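Local coordinates for biofilm-associated surface protein (Staphylococcus aureus, PDB 7C7U) that probably acts as a calcium-binding, cell wall-anchored switch at the bacterial surface that governs amyloid assembly and biofilm formation, at residues 521-534 with 574-588. Sequence-based numbering, arbitrary orientation.
Sequences LPAPSINPVDDNDQ and TPLEAGTVLTSTASK
I526 and S584 face each other inside the last domain of the deposited chain, a seven-stranded beta sandwich consistent with an immunoglobulin-like fold: strand 525-526 edges the three-stranded sheet, and strand 581-588 belongs to the four-stranded sheet packed against it. I526 reaches inward from its strand. From CB the long branch leaves beside the backbone N (chi1 -52°); its CG1 stops 3.5 Å from S584 OG. Extended from there, CD1 lies over the backbone of strand 581-588, 3.6 Å from T583 C, and comes 3.9 Å from L582 CB. The buried S584 OG is satisfied by a hydrogen bond with S596 OG, on strand 591-600 of the same sheet. I536 and I599 close around the same isoleucine side chain. On one side of it along the chain, the P524 ring rests on the strand, with CD 3.9 Å from A586 CB; beyond that, L521 brings CD2 over the A586 carbonyl. On the other side, V529 CG2 meets L582 CD1 at 4.2 Å. At this end of the sandwich two turns meet. The type I turn D530-D533, reinforced by an Asx turn in which N532 N donates to D530 OD1, presents its carbonyls to P575: P575 CB sits 3.4 Å from D531 O and nearly as close to D533 O. D531 also sets its CA against L576 O in a C-H...O contact; its OD1 accepts from A604 N, while OD2 lies 3.4 Å from A578 CB. The neighbouring type II turn, E577-T580, is locked on one oxygen, E577 O, which accepts both T580 N and, at 2.6 Å, T580 OG1.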
# COMPACT_ATOMS: atom_id res chain seq x y z
N LEU A 521 25.93 -31.58 28.76
CA LEU A 521 24.62 -31.86 28.17
C LEU A 521 23.81 -30.57 28.13
O LEU A 521 23.13 -30.22 29.10
CB LEU A 521 23.89 -32.95 28.95
CG LEU A 521 22.50 -33.31 28.44
CD1 LEU A 521 22.54 -33.73 26.97
CD2 LEU A 521 21.87 -34.39 29.31
N PRO A 522 23.86 -29.84 27.02
CA PRO A 522 23.12 -28.58 26.93
C PRO A 522 21.62 -28.80 26.87
O PRO A 522 21.13 -29.89 26.53
CB PRO A 522 23.65 -27.95 25.64
CG PRO A 522 24.05 -29.10 24.79
CD PRO A 522 24.57 -30.16 25.77
N ALA A 523 20.88 -27.75 27.21
CA ALA A 523 19.44 -27.80 27.08
C ALA A 523 19.07 -27.99 25.61
O ALA A 523 19.76 -27.47 24.73
CB ALA A 523 18.81 -26.52 27.63
N PRO A 524 18.04 -28.77 25.31
CA PRO A 524 17.55 -28.83 23.93
C PRO A 524 16.74 -27.58 23.58
O PRO A 524 16.69 -26.65 24.39
CB PRO A 524 16.69 -30.10 23.92
CG PRO A 524 16.19 -30.21 25.33
CD PRO A 524 17.27 -29.65 26.22
N SER A 525 16.12 -27.56 22.40
CA SER A 525 15.20 -26.49 22.02
C SER A 525 14.04 -27.07 21.23
O SER A 525 14.12 -28.19 20.71
CB SER A 525 15.90 -25.39 21.19
OG SER A 525 16.40 -25.89 19.96
N ILE A 526 12.94 -26.32 21.17
CA ILE A 526 11.73 -26.71 20.46
C ILE A 526 11.47 -25.72 19.34
O ILE A 526 11.51 -24.50 19.57
CB ILE A 526 10.51 -26.78 21.41
CG1 ILE A 526 10.83 -27.64 22.63
CG2 ILE A 526 9.29 -27.32 20.70
CD1 ILE A 526 9.86 -27.46 23.78
N ASN A 527 11.22 -26.22 18.14
CA ASN A 527 10.85 -25.33 17.05
C ASN A 527 9.40 -24.86 17.23
O ASN A 527 8.60 -25.53 17.88
CB ASN A 527 11.00 -26.03 15.70
CG ASN A 527 12.45 -26.25 15.30
OD1 ASN A 527 13.37 -25.74 15.95
ND2 ASN A 527 12.65 -26.98 14.21
N PRO A 528 9.05 -23.70 16.67
CA PRO A 528 7.67 -23.20 16.82
C PRO A 528 6.64 -24.24 16.38
O PRO A 528 6.88 -25.03 15.46
CB PRO A 528 7.65 -21.96 15.93
CG PRO A 528 9.07 -21.47 15.93
CD PRO A 528 9.91 -22.72 15.98
N VAL A 529 5.51 -24.27 17.08
CA VAL A 529 4.45 -25.25 16.85
C VAL A 529 3.12 -24.50 16.79
O VAL A 529 2.83 -23.69 17.68
CB VAL A 529 4.42 -26.32 17.96
CG1 VAL A 529 3.28 -27.30 17.73
CG2 VAL A 529 5.76 -27.06 18.07
N ASP A 530 2.32 -24.78 15.77
CA ASP A 530 0.97 -24.22 15.69
C ASP A 530 -0.06 -25.35 15.77
O ASP A 530 0.27 -26.53 15.70
CB ASP A 530 0.76 -23.35 14.44
CG ASP A 530 0.87 -24.12 13.12
OD1 ASP A 530 0.39 -25.27 13.01
OD2 ASP A 530 1.42 -23.54 12.16
N ASP A 531 -1.33 -24.94 15.91
CA ASP A 531 -2.44 -25.87 16.13
C ASP A 531 -2.86 -26.62 14.88
O ASP A 531 -3.93 -27.23 14.87
CB ASP A 531 -3.64 -25.13 16.73
CG ASP A 531 -4.02 -23.88 15.96
OD1 ASP A 531 -4.00 -23.90 14.71
OD2 ASP A 531 -4.34 -22.86 16.61
N ASN A 532 -2.05 -26.57 13.82
CA ASN A 532 -2.22 -27.42 12.65
C ASN A 532 -1.12 -28.46 12.53
O ASN A 532 -1.23 -29.38 11.72
CB ASN A 532 -2.26 -26.55 11.38
CG ASN A 532 -2.96 -27.23 10.21
OD1 ASN A 532 -3.80 -28.11 10.40
ND2 ASN A 532 -2.61 -26.81 9.00
N ASP A 533 -0.07 -28.35 13.35
CA ASP A 533 1.08 -29.24 13.27
C ASP A 533 0.82 -30.53 14.04
O ASP A 533 0.42 -30.50 15.21
CB ASP A 533 2.33 -28.54 13.82
CG ASP A 533 2.92 -27.55 12.84
OD1 ASP A 533 2.86 -27.81 11.61
OD2 ASP A 533 3.44 -26.50 13.29
N GLN A 534 1.04 -31.66 13.38
CA GLN A 534 0.96 -32.98 14.01
C GLN A 534 2.28 -33.45 14.60
O GLN A 534 2.35 -34.57 15.10
CB GLN A 534 0.46 -34.01 13.00
CG GLN A 534 -0.75 -33.59 12.19
CD GLN A 534 -2.03 -33.75 12.96
OE1 GLN A 534 -2.06 -34.37 14.03
NE2 GLN A 534 -3.12 -33.20 12.43
N THR A 574 -3.30 -35.76 17.97
CA THR A 574 -4.05 -34.55 17.75
C THR A 574 -3.16 -33.33 17.91
O THR A 574 -2.35 -33.28 18.84
CB THR A 574 -5.23 -34.43 18.72
OG1 THR A 574 -4.74 -34.47 20.07
CG2 THR A 574 -6.21 -35.58 18.51
N PRO A 575 -3.29 -32.33 17.04
CA PRO A 575 -2.50 -31.11 17.20
C PRO A 575 -2.84 -30.43 18.52
O PRO A 575 -3.86 -30.71 19.15
CB PRO A 575 -2.93 -30.24 16.00
CG PRO A 575 -3.42 -31.23 14.99
CD PRO A 575 -4.07 -32.34 15.78
N LEU A 576 -1.97 -29.52 18.94
CA LEU A 576 -2.12 -28.90 20.24
C LEU A 576 -2.93 -27.62 20.13
O LEU A 576 -2.91 -26.93 19.11
CB LEU A 576 -0.76 -28.59 20.87
CG LEU A 576 0.21 -29.76 21.09
CD1 LEU A 576 1.63 -29.25 21.28
CD2 LEU A 576 -0.24 -30.60 22.27
N GLU A 577 -3.64 -27.30 21.21
CA GLU A 577 -4.45 -26.09 21.25
C GLU A 577 -3.55 -24.87 21.32
O GLU A 577 -2.54 -24.86 22.04
CB GLU A 577 -5.39 -26.13 22.45
CG GLU A 577 -6.22 -24.86 22.63
CD GLU A 577 -6.96 -24.84 23.95
OE1 GLU A 577 -7.64 -23.84 24.24
OE2 GLU A 577 -6.85 -25.83 24.71
N ALA A 578 -3.91 -23.84 20.56
CA ALA A 578 -3.18 -22.58 20.61
C ALA A 578 -3.14 -22.06 22.04
O ALA A 578 -4.17 -21.97 22.71
CB ALA A 578 -3.82 -21.55 19.68
N GLY A 579 -1.94 -21.74 22.51
CA GLY A 579 -1.73 -21.22 23.85
C GLY A 579 -1.07 -22.20 24.79
O GLY A 579 -0.58 -21.78 25.85
N THR A 580 -1.04 -23.49 24.45
CA THR A 580 -0.34 -24.45 25.30
C THR A 580 1.16 -24.17 25.27
O THR A 580 1.73 -23.87 24.22
CB THR A 580 -0.64 -25.89 24.85
OG1 THR A 580 -0.61 -25.97 23.42
CG2 THR A 580 -2.00 -26.34 25.36
N VAL A 581 1.78 -24.26 26.44
CA VAL A 581 3.19 -23.92 26.60
C VAL A 581 4.00 -25.21 26.68
O VAL A 581 3.60 -26.16 27.36
CB VAL A 581 3.41 -23.05 27.85
CG1 VAL A 581 4.89 -22.79 28.05
CG2 VAL A 581 2.65 -21.73 27.71
N LEU A 582 5.12 -25.24 25.96
CA LEU A 582 5.96 -26.42 25.82
C LEU A 582 7.35 -26.16 26.38
O LEU A 582 7.92 -25.09 26.16
CB LEU A 582 6.06 -26.83 24.35
CG LEU A 582 4.75 -27.20 23.66
CD1 LEU A 582 4.99 -27.54 22.20
CD2 LEU A 582 4.11 -28.35 24.40
N THR A 583 7.88 -27.13 27.11
CA THR A 583 9.28 -27.13 27.51
C THR A 583 9.86 -28.51 27.23
O THR A 583 9.14 -29.46 26.90
CB THR A 583 9.46 -26.79 29.00
OG1 THR A 583 8.77 -27.74 29.82
CG2 THR A 583 8.95 -25.38 29.30
N SER A 584 11.18 -28.62 27.34
CA SER A 584 11.82 -29.90 27.11
C SER A 584 13.10 -30.00 27.93
O SER A 584 13.70 -28.99 28.32
CB SER A 584 12.14 -30.10 25.62
OG SER A 584 12.91 -29.03 25.11
N THR A 585 13.50 -31.24 28.21
CA THR A 585 14.81 -31.53 28.76
C THR A 585 15.39 -32.71 28.00
O THR A 585 14.66 -33.52 27.43
CB THR A 585 14.77 -31.84 30.27
OG1 THR A 585 13.86 -32.92 30.51
CG2 THR A 585 14.32 -30.62 31.09
N ALA A 586 16.72 -32.80 28.01
CA ALA A 586 17.42 -33.90 27.36
C ALA A 586 18.18 -34.70 28.40
O ALA A 586 18.56 -34.17 29.45
CB ALA A 586 18.40 -33.39 26.29
N SER A 587 18.39 -35.98 28.11
CA SER A 587 19.19 -36.82 28.98
C SER A 587 20.12 -37.69 28.14
O SER A 587 19.78 -38.07 27.01
CB SER A 587 18.32 -37.71 29.89
OG SER A 587 17.52 -38.58 29.12
N LYS A 588 21.29 -37.99 28.70
CA LYS A 588 22.33 -38.75 28.03
C LYS A 588 23.43 -39.14 29.01
O LYS A 588 23.96 -38.28 29.72
CB LYS A 588 22.94 -37.95 26.87
CG LYS A 588 23.95 -38.73 26.03
CD LYS A 588 24.44 -37.93 24.83
CE LYS A 588 25.40 -38.75 23.97
NZ LYS A 588 26.04 -37.93 22.90